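Local coordinates for protein probable oxidoreductase (Pseudomonas aeruginosa, PDB 4B7X) that is a probable NADP-binding oxidoreductase of the medium-chain dehydrogenase/reductase superfamily and probably catalyses an NADP-dependent oxidation or reduction, at residues N8-L13 and V29-G34. Residues are numbered along the deposited sequence; the frame is centred on the assembly and turned at random.
Sequences NRQYQL and VETPLG
Gln10 and Val29 face each other as a hydrogen-bonded antiparallel pair and form the more evenly bonded rung of a two-stranded ribbon. The bonds run both ways, Gln10 N to Val29 O at 3.0 Å and Val29 N to Gln10 O at 3.0 Å. The next hydrogen-bonded pair, Asn8 with Thr31, is uneven: Asn8 N reaches Thr31 O at 3.1 Å, while the return bond from Thr31 N to Asn8 O is weak at 3.4 Å. Between them, CA of Arg9 makes a C-H...O contact with Val29 O.

The packing lies on the face shared by Asn8, Gln10, Val29 and Thr31. With chi1 at 53°, Gln10 CG sits between its own N and C, and the otherwise extended chain crosses Thr31 at about a right angle, its amide group against the threonine methyl and hydroxyl. At one end Leu33 CD1 touches Asn8 CB at 4.1 Å; at the other, the amide end of Gln12 meets Val29 CG2. The Arg9 and Glu30 face is looser. Their chains run side by side and touch at the CG atoms, 4.1 Å apart, but Arg9 NE stays 6.4 Å from Glu30 OE2. Glu30 is exposed, whereas the guanidinium turns to salt bridges with Asp104 and Glu314.

The Asn8 amide bonds to Gln103 and Tyr105, and the Arg9 backbone to Asp104, so strand 7-13 is the side of the ribbon bonded to residues 103-105, at the start of strand 105-108 of the GroES-like domain, while strand 26-32 lies along its other edge.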
ATOM      1  N   ASN H   8     -38.510   6.477  24.022  1.00 55.25           N
ATOM      2  CA  ASN H   8     -37.469   6.144  23.080  1.00 51.63           C
ATOM      3  C   ASN H   8     -36.353   5.402  23.813  1.00 51.01           C
ATOM      4  O   ASN H   8     -35.593   5.981  24.593  1.00 49.72           O
ATOM      5  CB  ASN H   8     -36.973   7.406  22.357  1.00 52.25           C
ATOM      6  CG  ASN H   8     -35.839   7.129  21.375  1.00 51.15           C
ATOM      7  OD1 ASN H   8     -35.788   6.080  20.718  1.00 47.35           O
ATOM      8  ND2 ASN H   8     -34.920   8.081  21.272  1.00 47.40           N
ATOM      9  N   ARG H   9     -36.293   4.095  23.585  1.00 49.03           N
ATOM     10  CA  ARG H   9     -35.229   3.277  24.153  1.00 51.78           C
ATOM     11  C   ARG H   9     -33.929   3.510  23.381  1.00 49.54           C
ATOM     12  O   ARG H   9     -33.938   3.636  22.158  1.00 48.42           O
ATOM     13  CB  ARG H   9     -35.599   1.797  24.112  1.00 50.47           C
ATOM     14  CG  ARG H   9     -36.872   1.434  24.863  1.00 49.21           C
ATOM     15  CD  ARG H   9     -37.231  -0.024  24.616  1.00 47.69           C
ATOM     16  NE  ARG H   9     -37.475  -0.291  23.196  1.00 46.80           N
ATOM     17  CZ  ARG H   9     -37.469  -1.501  22.641  1.00 47.07           C
ATOM     18  NH1 ARG H   9     -37.238  -2.578  23.380  1.00 46.13           N
ATOM     19  NH2 ARG H   9     -37.701  -1.635  21.340  1.00 45.52           N
ATOM     20  N   GLN H  10     -32.817   3.566  24.109  1.00 51.40           N
ATOM     21  CA  GLN H  10     -31.517   3.822  23.499  1.00 51.42           C
ATOM     22  C   GLN H  10     -30.375   3.159  24.247  1.00 52.19           C
ATOM     23  O   GLN H  10     -30.321   3.182  25.479  1.00 52.33           O
ATOM     24  CB  GLN H  10     -31.264   5.331  23.363  1.00 51.58           C
ATOM     25  CG  GLN H  10     -31.428   6.135  24.646  1.00 50.74           C
ATOM     26  CD  GLN H  10     -31.356   7.629  24.414  1.00 47.13           C
ATOM     27  OE1 GLN H  10     -31.970   8.154  23.491  1.00 47.87           O
ATOM     28  NE2 GLN H  10     -30.595   8.322  25.251  1.00 48.74           N
ATOM     29  N   TYR H  11     -29.461   2.557  23.492  1.00 51.85           N
ATOM     30  CA  TYR H  11     -28.212   2.095  24.077  1.00 50.63           C
ATOM     31  C   TYR H  11     -27.204   3.229  24.038  1.00 52.67           C
ATOM     32  O   TYR H  11     -26.958   3.825  22.987  1.00 55.17           O
ATOM     33  CB  TYR H  11     -27.679   0.851  23.365  1.00 49.36           C
ATOM     34  CG  TYR H  11     -28.175  -0.464  23.945  1.00 45.52           C
ATOM     35  CD1 TYR H  11     -27.770  -0.883  25.209  1.00 45.10           C
ATOM     36  CD2 TYR H  11     -29.030  -1.298  23.218  1.00 45.14           C
ATOM     37  CE1 TYR H  11     -28.214  -2.083  25.742  1.00 44.83           C
ATOM     38  CE2 TYR H  11     -29.483  -2.500  23.745  1.00 42.46           C
ATOM     39  CZ  TYR H  11     -29.072  -2.883  25.009  1.00 43.66           C
ATOM     40  OH  TYR H  11     -29.498  -4.074  25.549  1.00 41.40           O
ATOM     41  N   GLN H  12     -26.656   3.541  25.207  1.00 56.10           N
ATOM     42  CA  GLN H  12     -25.658   4.586  25.367  1.00 58.54           C
ATOM     43  C   GLN H  12     -24.289   3.967  25.580  1.00 61.75           C
ATOM     44  O   GLN H  12     -24.180   2.873  26.141  1.00 62.61           O
ATOM     45  CB  GLN H  12     -25.989   5.454  26.586  1.00 57.55           C
ATOM     46  CG  GLN H  12     -27.070   6.504  26.368  1.00 56.47           C
ATOM     47  CD  GLN H  12     -27.211   7.464  27.546  1.00 56.19           C
ATOM     48  OE1 GLN H  12     -26.536   7.325  28.571  1.00 55.76           O
ATOM     49  NE2 GLN H  12     -28.089   8.450  27.398  1.00 52.74           N
ATOM     50  N   LEU H  13     -23.244   4.673  25.154  1.00 62.35           N
ATOM     51  CA  LEU H  13     -21.879   4.276  25.490  1.00 63.41           C
ATOM     52  C   LEU H  13     -21.630   4.631  26.950  1.00 62.79           C
ATOM     53  O   LEU H  13     -21.726   5.799  27.327  1.00 64.02           O
ATOM     54  CB  LEU H  13     -20.854   4.988  24.598  1.00 62.13           C
ATOM     55  CG  LEU H  13     -19.658   4.180  24.060  1.00 63.96           C
ATOM     56  CD1 LEU H  13     -18.545   5.091  23.556  1.00 60.32           C
ATOM     57  CD2 LEU H  13     -19.103   3.189  25.071  1.00 63.74           C
ATOM     58  N   VAL H  29     -31.116   2.731  28.298  1.00 64.63           N
ATOM     59  CA  VAL H  29     -31.775   3.892  28.903  1.00 64.42           C
ATOM     60  C   VAL H  29     -33.105   4.211  28.217  1.00 65.67           C
ATOM     61  O   VAL H  29     -33.281   4.010  27.004  1.00 62.98           O
ATOM     62  CB  VAL H  29     -30.853   5.143  28.889  1.00 69.44           C
ATOM     63  CG1 VAL H  29     -31.546   6.369  29.480  1.00 69.16           C
ATOM     64  CG2 VAL H  29     -29.561   4.870  29.648  1.00 70.23           C
ATOM     65  N   GLU H  30     -34.045   4.706  29.016  1.00 68.95           N
ATOM     66  CA  GLU H  30     -35.349   5.115  28.514  1.00 68.54           C
ATOM     67  C   GLU H  30     -35.544   6.617  28.729  1.00 68.37           C
ATOM     68  O   GLU H  30     -35.784   7.076  29.849  1.00 68.56           O
ATOM     69  CB  GLU H  30     -36.454   4.279  29.175  1.00 70.61           C
ATOM     70  CG  GLU H  30     -36.529   2.849  28.651  1.00 71.83           C
ATOM     71  CD  GLU H  30     -36.620   1.797  29.750  1.00 75.25           C
ATOM     72  OE1 GLU H  30     -35.996   1.976  30.821  1.00 74.91           O
ATOM     73  OE2 GLU H  30     -37.303   0.772  29.530  1.00 73.10           O
ATOM     74  N   THR H  31     -35.406   7.375  27.644  1.00 67.29           N
ATOM     75  CA  THR H  31     -35.612   8.825  27.668  1.00 64.93           C
ATOM     76  C   THR H  31     -36.921   9.170  26.965  1.00 62.96           C
ATOM     77  O   THR H  31     -37.382   8.406  26.110  1.00 62.70           O
ATOM     78  CB  THR H  31     -34.454   9.592  26.989  1.00 66.92           C
ATOM     79  OG1 THR H  31     -34.451   9.335  25.580  1.00 62.90           O
ATOM     80  CG2 THR H  31     -33.110   9.192  27.583  1.00 68.22           C
ATOM     81  N   PRO H  32     -37.531  10.318  27.320  1.00 60.66           N
ATOM     82  CA  PRO H  32     -38.767  10.733  26.647  1.00 59.81           C
ATOM     83  C   PRO H  32     -38.515  11.158  25.201  1.00 55.16           C
ATOM     84  O   PRO H  32     -37.489  11.776  24.911  1.00 55.47           O
ATOM     85  CB  PRO H  32     -39.236  11.930  27.483  1.00 64.19           C
ATOM     86  CG  PRO H  32     -37.993  12.462  28.125  1.00 64.64           C
ATOM     87  CD  PRO H  32     -37.137  11.256  28.389  1.00 63.23           C
ATOM     88  N   LEU H  33     -39.439  10.823  24.306  1.00 52.37           N
ATOM     89  CA  LEU H  33     -39.325  11.231  22.909  1.00 52.68           C
ATOM     90  C   LEU H  33     -39.511  12.741  22.710  1.00 54.58           C
ATOM     91  O   LEU H  33     -40.575  13.301  22.993  1.00 53.90           O
ATOM     92  CB  LEU H  33     -40.299  10.446  22.024  1.00 51.13           C
ATOM     93  CG  LEU H  33     -40.218  10.695  20.508  1.00 50.96           C
ATOM     94  CD1 LEU H  33     -38.986  10.056  19.885  1.00 48.16           C
ATOM     95  CD2 LEU H  33     -41.475  10.205  19.802  1.00 51.62           C
ATOM     96  N   GLY H  34     -38.465  13.387  22.205  1.00 55.27           N
ATOM     97  CA  GLY H  34     -38.485  14.825  21.951  1.00 55.54           C
ATOM     98  C   GLY H  34     -39.143  15.205  20.637  1.00 52.94           C
ATOM     99  O   GLY H  34     -39.887  14.426  20.040  1.00 52.59           O
TER